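Local coordinates for protein SCO1 homolog 1, mitochondrial (PDB 6N5U) that binds copper through its thioredoxin-fold domain and is thought to act as a metallochaperone delivering copper to cytochrome c oxidase, at residues G30-L35 with M135-P140; F37-C42 with S74-R79. All coordinates share one frame; numbering follows the deposited sequence.

Contact 1 (G30-L35 with M135-P140); sequences GKWTIL and MYLMSP
The indole of Trp32 lies with one face over Ser139 and Pro140, just past the end of strand 135-138. Pro140 CD stands 3.8 Å from the centroid of the five-membered ring, almost on its normal, while Ser139 CA makes the matching CH-pi contact with the six-membered ring. Next to the benzo part, Trp32 CE3 meets Leu137 CD1 at 3.5 Å. Leu137 turns CG anti to its backbone N (chi1 162°), which leans the isobutyl group toward the neighbouring strand; the same CD1 then reaches Ile34 CG1 at 4.0 Å. Further along this face Ile34 CG2 packs on Met135 CB. The two strands are antiparallel neighbours in the central mixed sheet of the thioredoxin fold, and helix 154-167 covers this face, Ile165 touching Trp32 and Val161 touching Leu137. The opposite face carries Thr33, Leu35, Tyr136 and Met138. Here Leu35 CD1 meets Met138 CG at 3.7 Å, the two chains crossing at about a right angle. Thr33 with Met138 and Leu35 with Tyr136 are the hydrogen-bonded pairs, each closed by two backbone bonds. Beyond the strand ends a nearly straight bond (172° at the hydrogen) runs from Gly30 N to a lone pair of Pro140 O, 2.8 Å away. Thr33 OG1 donates to Lys31 O within its own segment, from above the carbonyl plane, and Ser139 OG is held by Asn143 O.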
ATOM      1  N   GLY A  30       4.142  -3.515 -15.270  1.00 74.55           N
ATOM      2  CA  GLY A  30       5.232  -4.426 -15.597  1.00 76.83           C
ATOM      3  C   GLY A  30       5.505  -5.475 -14.534  1.00 76.91           C
ATOM      4  O   GLY A  30       6.261  -6.415 -14.787  1.00 79.05           O
ATOM      5  N   LYS A  31       4.907  -5.319 -13.328  1.00 68.03           N
ATOM      6  CA  LYS A  31       5.059  -6.253 -12.206  1.00 66.35           C
ATOM      7  C   LYS A  31       3.770  -6.368 -11.391  1.00 67.22           C
ATOM      8  O   LYS A  31       3.012  -5.390 -11.322  1.00 64.36           O
ATOM      9  CB  LYS A  31       6.191  -5.792 -11.261  1.00 67.70           C
ATOM     10  CG  LYS A  31       7.608  -6.005 -11.792  1.00 81.28           C
ATOM     11  CD  LYS A  31       8.568  -6.380 -10.683  1.00 87.97           C
ATOM     12  CE  LYS A  31       9.995  -6.441 -11.167  1.00106.47           C
ATOM     13  NZ  LYS A  31      10.916  -6.902 -10.100  1.00117.21           N
ATOM     14  N   TRP A  32       3.538  -7.549 -10.740  1.00 63.97           N
ATOM     15  CA  TRP A  32       2.407  -7.769  -9.812  1.00 60.96           C
ATOM     16  C   TRP A  32       2.636  -6.840  -8.619  1.00 60.02           C
ATOM     17  O   TRP A  32       3.772  -6.744  -8.116  1.00 58.21           O
ATOM     18  CB  TRP A  32       2.334  -9.223  -9.322  1.00 61.17           C
ATOM     19  CG  TRP A  32       1.694 -10.147 -10.294  1.00 65.31           C
ATOM     20  CD1 TRP A  32       2.313 -10.847 -11.281  1.00 72.13           C
ATOM     21  CD2 TRP A  32       0.293 -10.422 -10.423  1.00 65.03           C
ATOM     22  NE1 TRP A  32       1.393 -11.576 -11.992  1.00 73.98           N
ATOM     23  CE2 TRP A  32       0.143 -11.314 -11.503  1.00 72.58           C
ATOM     24  CE3 TRP A  32      -0.847 -10.021  -9.712  1.00 63.69           C
ATOM     25  CZ2 TRP A  32      -1.097 -11.805 -11.897  1.00 72.79           C
ATOM     26  CZ3 TRP A  32      -2.083 -10.498 -10.116  1.00 66.39           C
ATOM     27  CH2 TRP A  32      -2.196 -11.392 -11.186  1.00 70.60           C
ATOM     28  N   THR A  33       1.573  -6.130  -8.205  1.00 53.64           N
ATOM     29  CA  THR A  33       1.643  -5.112  -7.162  1.00 50.57           C
ATOM     30  C   THR A  33       0.591  -5.301  -6.074  1.00 53.06           C
ATOM     31  O   THR A  33      -0.547  -5.673  -6.380  1.00 53.97           O
ATOM     32  CB  THR A  33       1.536  -3.741  -7.856  1.00 59.78           C
ATOM     33  OG1 THR A  33       2.618  -3.594  -8.777  1.00 64.44           O
ATOM     34  CG2 THR A  33       1.525  -2.572  -6.895  1.00 55.24           C
ATOM     35  N   ILE A  34       0.963  -5.017  -4.809  1.00 46.90           N
ATOM     36  CA  ILE A  34       0.025  -5.050  -3.680  1.00 45.58           C
ATOM     37  C   ILE A  34       0.005  -3.660  -3.076  1.00 47.78           C
ATOM     38  O   ILE A  34       1.040  -3.211  -2.606  1.00 47.33           O
ATOM     39  CB  ILE A  34       0.278  -6.167  -2.614  1.00 49.48           C
ATOM     40  CG1 ILE A  34       0.253  -7.580  -3.247  1.00 51.80           C
ATOM     41  CG2 ILE A  34      -0.759  -6.063  -1.480  1.00 50.29           C
ATOM     42  CD1 ILE A  34       0.815  -8.716  -2.378  1.00 55.44           C
ATOM     43  N   LEU A  35      -1.157  -2.966  -3.100  1.00 43.99           N
ATOM     44  CA  LEU A  35      -1.281  -1.592  -2.574  1.00 41.89           C
ATOM     45  C   LEU A  35      -1.905  -1.601  -1.182  1.00 46.51           C
ATOM     46  O   LEU A  35      -2.945  -2.223  -0.997  1.00 47.63           O
ATOM     47  CB  LEU A  35      -2.124  -0.680  -3.489  1.00 41.06           C
ATOM     48  CG  LEU A  35      -1.903  -0.680  -4.996  1.00 46.87           C
ATOM     49  CD1 LEU A  35      -3.119  -0.110  -5.690  1.00 48.06           C
ATOM     50  CD2 LEU A  35      -0.731   0.180  -5.393  1.00 47.79           C
ATOM     51  N   MET A 135      -5.786  -4.207   1.366  1.00 43.53           N
ATOM     52  CA  MET A 135      -4.696  -4.568   0.462  1.00 42.64           C
ATOM     53  C   MET A 135      -5.328  -4.924  -0.871  1.00 47.26           C
ATOM     54  O   MET A 135      -6.363  -5.614  -0.922  1.00 46.94           O
ATOM     55  CB  MET A 135      -3.806  -5.710   0.986  1.00 45.82           C
ATOM     56  CG  MET A 135      -2.963  -5.306   2.153  1.00 48.43           C
ATOM     57  SD  MET A 135      -2.016  -6.599   2.945  1.00 54.21           S
ATOM     58  CE  MET A 135      -3.392  -7.767   3.480  1.00 53.26           C
ATOM     59  N   TYR A 136      -4.711  -4.440  -1.950  1.00 44.19           N
ATOM     60  CA  TYR A 136      -5.228  -4.623  -3.301  1.00 45.01           C
ATOM     61  C   TYR A 136      -4.196  -5.265  -4.184  1.00 48.72           C
ATOM     62  O   TYR A 136      -3.144  -4.669  -4.428  1.00 49.47           O
ATOM     63  CB  TYR A 136      -5.621  -3.261  -3.909  1.00 45.97           C
ATOM     64  CG  TYR A 136      -6.769  -2.553  -3.241  1.00 47.31           C
ATOM     65  CD1 TYR A 136      -8.073  -3.021  -3.374  1.00 51.37           C
ATOM     66  CD2 TYR A 136      -6.570  -1.370  -2.535  1.00 46.22           C
ATOM     67  CE1 TYR A 136      -9.149  -2.344  -2.807  1.00 52.45           C
ATOM     68  CE2 TYR A 136      -7.644  -0.672  -1.976  1.00 46.72           C
ATOM     69  CZ  TYR A 136      -8.933  -1.163  -2.117  1.00 54.68           C
ATOM     70  OH  TYR A 136     -10.000  -0.570  -1.489  1.00 56.41           O
ATOM     71  N   LEU A 137      -4.482  -6.468  -4.673  1.00 44.44           N
ATOM     72  CA  LEU A 137      -3.528  -7.125  -5.543  1.00 45.02           C
ATOM     73  C   LEU A 137      -3.866  -6.704  -6.969  1.00 51.33           C
ATOM     74  O   LEU A 137      -4.895  -7.108  -7.516  1.00 51.89           O
ATOM     75  CB  LEU A 137      -3.529  -8.661  -5.328  1.00 46.15           C
ATOM     76  CG  LEU A 137      -2.919  -9.553  -6.423  1.00 51.73           C
ATOM     77  CD1 LEU A 137      -1.401  -9.621  -6.316  1.00 51.98           C
ATOM     78  CD2 LEU A 137      -3.526 -10.919  -6.388  1.00 52.91           C
ATOM     79  N   MET A 138      -3.036  -5.808  -7.517  1.00 48.28           N
ATOM     80  CA  MET A 138      -3.096  -5.296  -8.886  1.00 49.79           C
ATOM     81  C   MET A 138      -2.183  -6.204  -9.703  1.00 57.20           C
ATOM     82  O   MET A 138      -1.194  -6.714  -9.167  1.00 57.00           O
ATOM     83  CB  MET A 138      -2.545  -3.854  -8.963  1.00 50.97           C
ATOM     84  CG  MET A 138      -3.292  -2.845  -8.121  1.00 52.31           C
ATOM     85  SD  MET A 138      -5.031  -2.660  -8.588  1.00 57.84           S
ATOM     86  CE  MET A 138      -5.736  -3.179  -7.150  1.00 52.71           C
ATOM     87  N   SER A 139      -2.504  -6.398 -10.988  1.00 55.96           N
ATOM     88  CA  SER A 139      -1.725  -7.241 -11.895  1.00 59.15           C
ATOM     89  C   SER A 139      -0.602  -6.454 -12.657  1.00 65.01           C
ATOM     90  O   SER A 139      -0.476  -5.240 -12.434  1.00 63.13           O
ATOM     91  CB  SER A 139      -2.660  -7.985 -12.845  1.00 65.22           C
ATOM     92  OG  SER A 139      -3.595  -7.127 -13.475  1.00 76.57           O
ATOM     93  N   PRO A 140       0.228  -7.095 -13.541  1.00 64.05           N
ATOM     94  CA  PRO A 140       1.279  -6.336 -14.251  1.00 65.10           C
ATOM     95  C   PRO A 140       0.779  -5.284 -15.249  1.00 69.65           C
ATOM     96  O   PRO A 140       1.589  -4.511 -15.769  1.00 70.33           O
ATOM     97  CB  PRO A 140       2.110  -7.431 -14.932  1.00 70.67           C
ATOM     98  CG  PRO A 140       1.747  -8.696 -14.219  1.00 74.70           C
ATOM     99  CD  PRO A 140       0.302  -8.524 -13.907  1.00 68.18           C
TER

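Contact 2 (F37-C42 with S74-R79); sequences FGFTHC and SVDPER. With CU1 (copper (I) ion), chain D.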
ATOM      1  N   PHE A  37      -3.024   1.044   1.962  1.00 40.67           N
ATOM      2  CA  PHE A  37      -3.247   2.451   2.315  1.00 39.46           C
ATOM      3  C   PHE A  37      -3.043   2.566   3.823  1.00 42.92           C
ATOM      4  O   PHE A  37      -3.612   1.767   4.586  1.00 45.98           O
ATOM      5  CB  PHE A  37      -4.659   2.899   1.881  1.00 40.68           C
ATOM      6  CG  PHE A  37      -4.857   3.070   0.381  1.00 41.47           C
ATOM      7  CD1 PHE A  37      -4.983   1.964  -0.456  1.00 41.51           C
ATOM      8  CD2 PHE A  37      -4.950   4.343  -0.186  1.00 43.22           C
ATOM      9  CE1 PHE A  37      -5.140   2.117  -1.831  1.00 42.01           C
ATOM     10  CE2 PHE A  37      -5.117   4.496  -1.568  1.00 45.72           C
ATOM     11  CZ  PHE A  37      -5.198   3.378  -2.380  1.00 43.39           C
ATOM     12  N   GLY A  38      -2.184   3.493   4.221  1.00 35.05           N
ATOM     13  CA  GLY A  38      -1.855   3.700   5.624  1.00 34.54           C
ATOM     14  C   GLY A  38      -1.358   5.090   5.937  1.00 38.03           C
ATOM     15  O   GLY A  38      -1.519   5.992   5.119  1.00 37.13           O
ATOM     16  N   PHE A  39      -0.773   5.270   7.142  1.00 34.50           N
ATOM     17  CA  PHE A  39      -0.185   6.522   7.656  1.00 33.51           C
ATOM     18  C   PHE A  39       0.995   6.217   8.609  1.00 40.52           C
ATOM     19  O   PHE A  39       0.865   5.349   9.468  1.00 42.28           O
ATOM     20  CB  PHE A  39      -1.240   7.473   8.253  1.00 35.01           C
ATOM     21  CG  PHE A  39      -1.797   7.218   9.636  1.00 37.36           C
ATOM     22  CD1 PHE A  39      -2.824   6.302   9.831  1.00 40.37           C
ATOM     23  CD2 PHE A  39      -1.404   8.005  10.717  1.00 40.45           C
ATOM     24  CE1 PHE A  39      -3.361   6.094  11.106  1.00 42.85           C
ATOM     25  CE2 PHE A  39      -1.954   7.808  11.989  1.00 44.05           C
ATOM     26  CZ  PHE A  39      -2.921   6.848  12.177  1.00 42.72           C
ATOM     27  N   THR A  40       2.159   6.877   8.412  1.00 37.27           N
ATOM     28  CA  THR A  40       3.396   6.598   9.155  1.00 37.98           C
ATOM     29  C   THR A  40       3.257   6.744  10.676  1.00 43.79           C
ATOM     30  O   THR A  40       3.967   6.062  11.392  1.00 46.13           O
ATOM     31  CB  THR A  40       4.611   7.406   8.620  1.00 40.72           C
ATOM     32  OG1 THR A  40       4.551   8.756   9.064  1.00 41.00           O
ATOM     33  CG2 THR A  40       4.759   7.340   7.101  1.00 35.67           C
ATOM     34  N   HIS A  41       2.339   7.561  11.167  1.00 40.47           N
ATOM     35  CA  HIS A  41       2.181   7.759  12.611  1.00 42.11           C
ATOM     36  C   HIS A  41       1.202   6.775  13.270  1.00 46.72           C
ATOM     37  O   HIS A  41       0.837   6.971  14.435  1.00 47.12           O
ATOM     38  CB  HIS A  41       1.810   9.230  12.922  1.00 43.71           C
ATOM     39  CG  HIS A  41       2.932  10.191  12.664  1.00 46.82           C
ATOM     40  ND1 HIS A  41       3.235  10.595  11.375  1.00 47.58           N
ATOM     41  CD2 HIS A  41       3.819  10.755  13.512  1.00 49.09           C
ATOM     42  CE1 HIS A  41       4.284  11.396  11.480  1.00 46.98           C
ATOM     43  NE2 HIS A  41       4.666  11.531  12.738  1.00 48.45           N
ATOM     44  N   CYS A  42       0.811   5.705  12.548  1.00 44.03           N
ATOM     45  CA  CYS A  42      -0.102   4.675  13.028  1.00 45.60           C
ATOM     46  C   CYS A  42       0.571   3.829  14.087  1.00 52.15           C
ATOM     47  O   CYS A  42       1.643   3.258  13.835  1.00 51.39           O
ATOM     48  CB  CYS A  42      -0.629   3.827  11.879  1.00 45.98           C
ATOM     49  SG  CYS A  42      -2.054   2.778  12.306  1.00 52.05           S
ATOM     50  N   SER A  74      -0.034   6.800   1.396  1.00 30.59           N
ATOM     51  CA  SER A  74      -0.360   7.564   2.598  1.00 30.51           C
ATOM     52  C   SER A  74      -1.709   8.236   2.581  1.00 38.75           C
ATOM     53  O   SER A  74      -2.044   8.926   1.612  1.00 41.28           O
ATOM     54  CB  SER A  74       0.713   8.609   2.871  1.00 33.00           C
ATOM     55  OG  SER A  74       0.357   9.348   4.027  1.00 38.51           O
ATOM     56  N   VAL A  75      -2.479   8.068   3.677  1.00 35.50           N
ATOM     57  CA  VAL A  75      -3.780   8.723   3.901  1.00 35.46           C
ATOM     58  C   VAL A  75      -3.588   9.888   4.903  1.00 39.92           C
ATOM     59  O   VAL A  75      -4.569  10.425   5.430  1.00 40.53           O
ATOM     60  CB  VAL A  75      -4.934   7.764   4.302  1.00 39.64           C
ATOM     61  CG1 VAL A  75      -5.258   6.777   3.180  1.00 38.37           C
ATOM     62  CG2 VAL A  75      -4.656   7.049   5.636  1.00 39.74           C
ATOM     63  N   ASP A  76      -2.301  10.295   5.140  1.00 35.81           N
ATOM     64  CA  ASP A  76      -1.948  11.418   6.011  1.00 35.11           C
ATOM     65  C   ASP A  76      -0.917  12.321   5.337  1.00 38.66           C
ATOM     66  O   ASP A  76       0.181  12.466   5.877  1.00 37.93           O
ATOM     67  CB  ASP A  76      -1.503  10.927   7.403  1.00 36.29           C
ATOM     68  CG  ASP A  76      -1.310  11.985   8.475  1.00 39.11           C
ATOM     69  OD1 ASP A  76      -1.750  13.123   8.268  1.00 41.66           O
ATOM     70  OD2 ASP A  76      -0.708  11.665   9.520  1.00 46.14           O
ATOM     71  N   PRO A  77      -1.261  13.002   4.201  1.00 36.93           N
ATOM     72  CA  PRO A  77      -0.271  13.855   3.525  1.00 38.04           C
ATOM     73  C   PRO A  77       0.242  15.078   4.315  1.00 44.08           C
ATOM     74  O   PRO A  77       1.286  15.637   3.938  1.00 43.61           O
ATOM     75  CB  PRO A  77      -0.991  14.272   2.238  1.00 40.50           C
ATOM     76  CG  PRO A  77      -2.418  14.167   2.551  1.00 44.54           C
ATOM     77  CD  PRO A  77      -2.528  12.985   3.438  1.00 39.35           C
ATOM     78  N   GLU A  78      -0.473  15.502   5.389  1.00 41.39           N
ATOM     79  CA  GLU A  78      -0.070  16.673   6.186  1.00 42.98           C
ATOM     80  C   GLU A  78       1.205  16.421   6.962  1.00 48.28           C
ATOM     81  O   GLU A  78       1.988  17.358   7.153  1.00 51.40           O
ATOM     82  CB  GLU A  78      -1.183  17.132   7.146  1.00 45.07           C
ATOM     83  CG  GLU A  78      -2.380  17.794   6.472  1.00 49.54           C
ATOM     84  CD  GLU A  78      -3.686  17.705   7.247  1.00 65.37           C
ATOM     85  OE1 GLU A  78      -4.160  16.575   7.519  1.00 55.68           O
ATOM     86  OE2 GLU A  78      -4.243  18.775   7.579  1.00 67.73           O
ATOM     87  N   ARG A  79       1.409  15.166   7.423  1.00 40.47           N
ATOM     88  CA  ARG A  79       2.568  14.765   8.225  1.00 39.08           C
ATOM     89  C   ARG A  79       3.538  13.894   7.443  1.00 44.28           C
ATOM     90  O   ARG A  79       4.761  13.971   7.642  1.00 46.73           O
ATOM     91  CB  ARG A  79       2.122  14.028   9.503  1.00 33.45           C
ATOM     92  CG  ARG A  79       1.576  14.956  10.590  1.00 37.94           C
ATOM     93  CD  ARG A  79       1.330  14.260  11.921  1.00 33.49           C
ATOM     94  NE  ARG A  79       0.390  13.148  11.784  1.00 36.22           N
ATOM     95  CZ  ARG A  79      -0.207  12.540  12.799  1.00 49.61           C
ATOM     96  NH1 ARG A  79       0.016  12.939  14.045  1.00 40.58           N
ATOM     97  NH2 ARG A  79      -1.037  11.534  12.578  1.00 41.07           N
TER
HETATM   98 CU   CU1 D 201      -3.140   2.632  10.282  0.50 56.44          CU
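The guanidinium of Arg79 lies flat on the His41 imidazole, with centres 4.3 Å apart and planes 16° from parallel. Arg79 NE stands over the rim of the imidazole and Arg79 CD over its face, while His41 CB covers part of the same guanidinium in return. At the guanidinium edge, and in its plane, Asp76 OD2 forms a salt bridge within 74-79, gripped side-on by Arg79 NE at 2.9 Å and Arg79 NH2 at 3.1 Å; the first uses the syn lone pair, the second arrives on the syn side but out of the carboxylate plane. The Phe39 ring runs beside Arg79, the ring and guanidinium planes 9° from parallel, with Phe39 CE2 3.9 Å from Arg79 NH2. Over one face of this ring sits Cys42 CB, brought back by the type I turn from Phe39 to Cys42. Cys42 SG, anti to its backbone N (chi1 -166°), binds the copper(I) ion at 2.3 Å, and Cys46 and His131 complete the site, the two cysteines forming the CXXXC motif of SCO proteins. Phe39 CE1 approaches the same ion at 3.6 Å. Phe39 CB packs on Asp76 CB, and Val75 CG1 reaches the edge of the Phe37 ring. Val75 N donates to Gly38 O at 2.7 Å beside the parallel bridge of Gly38 with Ser74, whose OG accepts from Asp76 N in an ST turn and also bonds Asp80. Tyr127 holds both charged groups, its OH bonding Asp76 OD1, its carbonyl Arg79 NH2, and its ring making a cation-pi contact with Arg79. One rim of Phe39, CD2 and CE2, thus adjoins the Asp76-Arg79 pair and the other, CD1 and CE1, the copper, placing a charged network in the metal site's second shell.

Overall arrangement
Strand 32-38 serves both contacts, with its start in contact 1 and its end in contact 2, whose centres lie about 20 Å apart on opposite sides of the chain's centre. Across the sheet it has strand 135-138 on one side, antiparallel, and strand 68-74 on the other, parallel. Both contacts are largely buried, but contact 1 is sheet pairing with apolar side chains, whereas contact 2 leaves the sheet after a single bridge and relies on loops and a stacked pair next to the copper site, its arginine held by a salt bridge within its own loop. Tyr136 CE2 and Phe37 CE1 join them at 3.8 Å. Along the chain, contact 2 is nested within the loop that contact 1 closes.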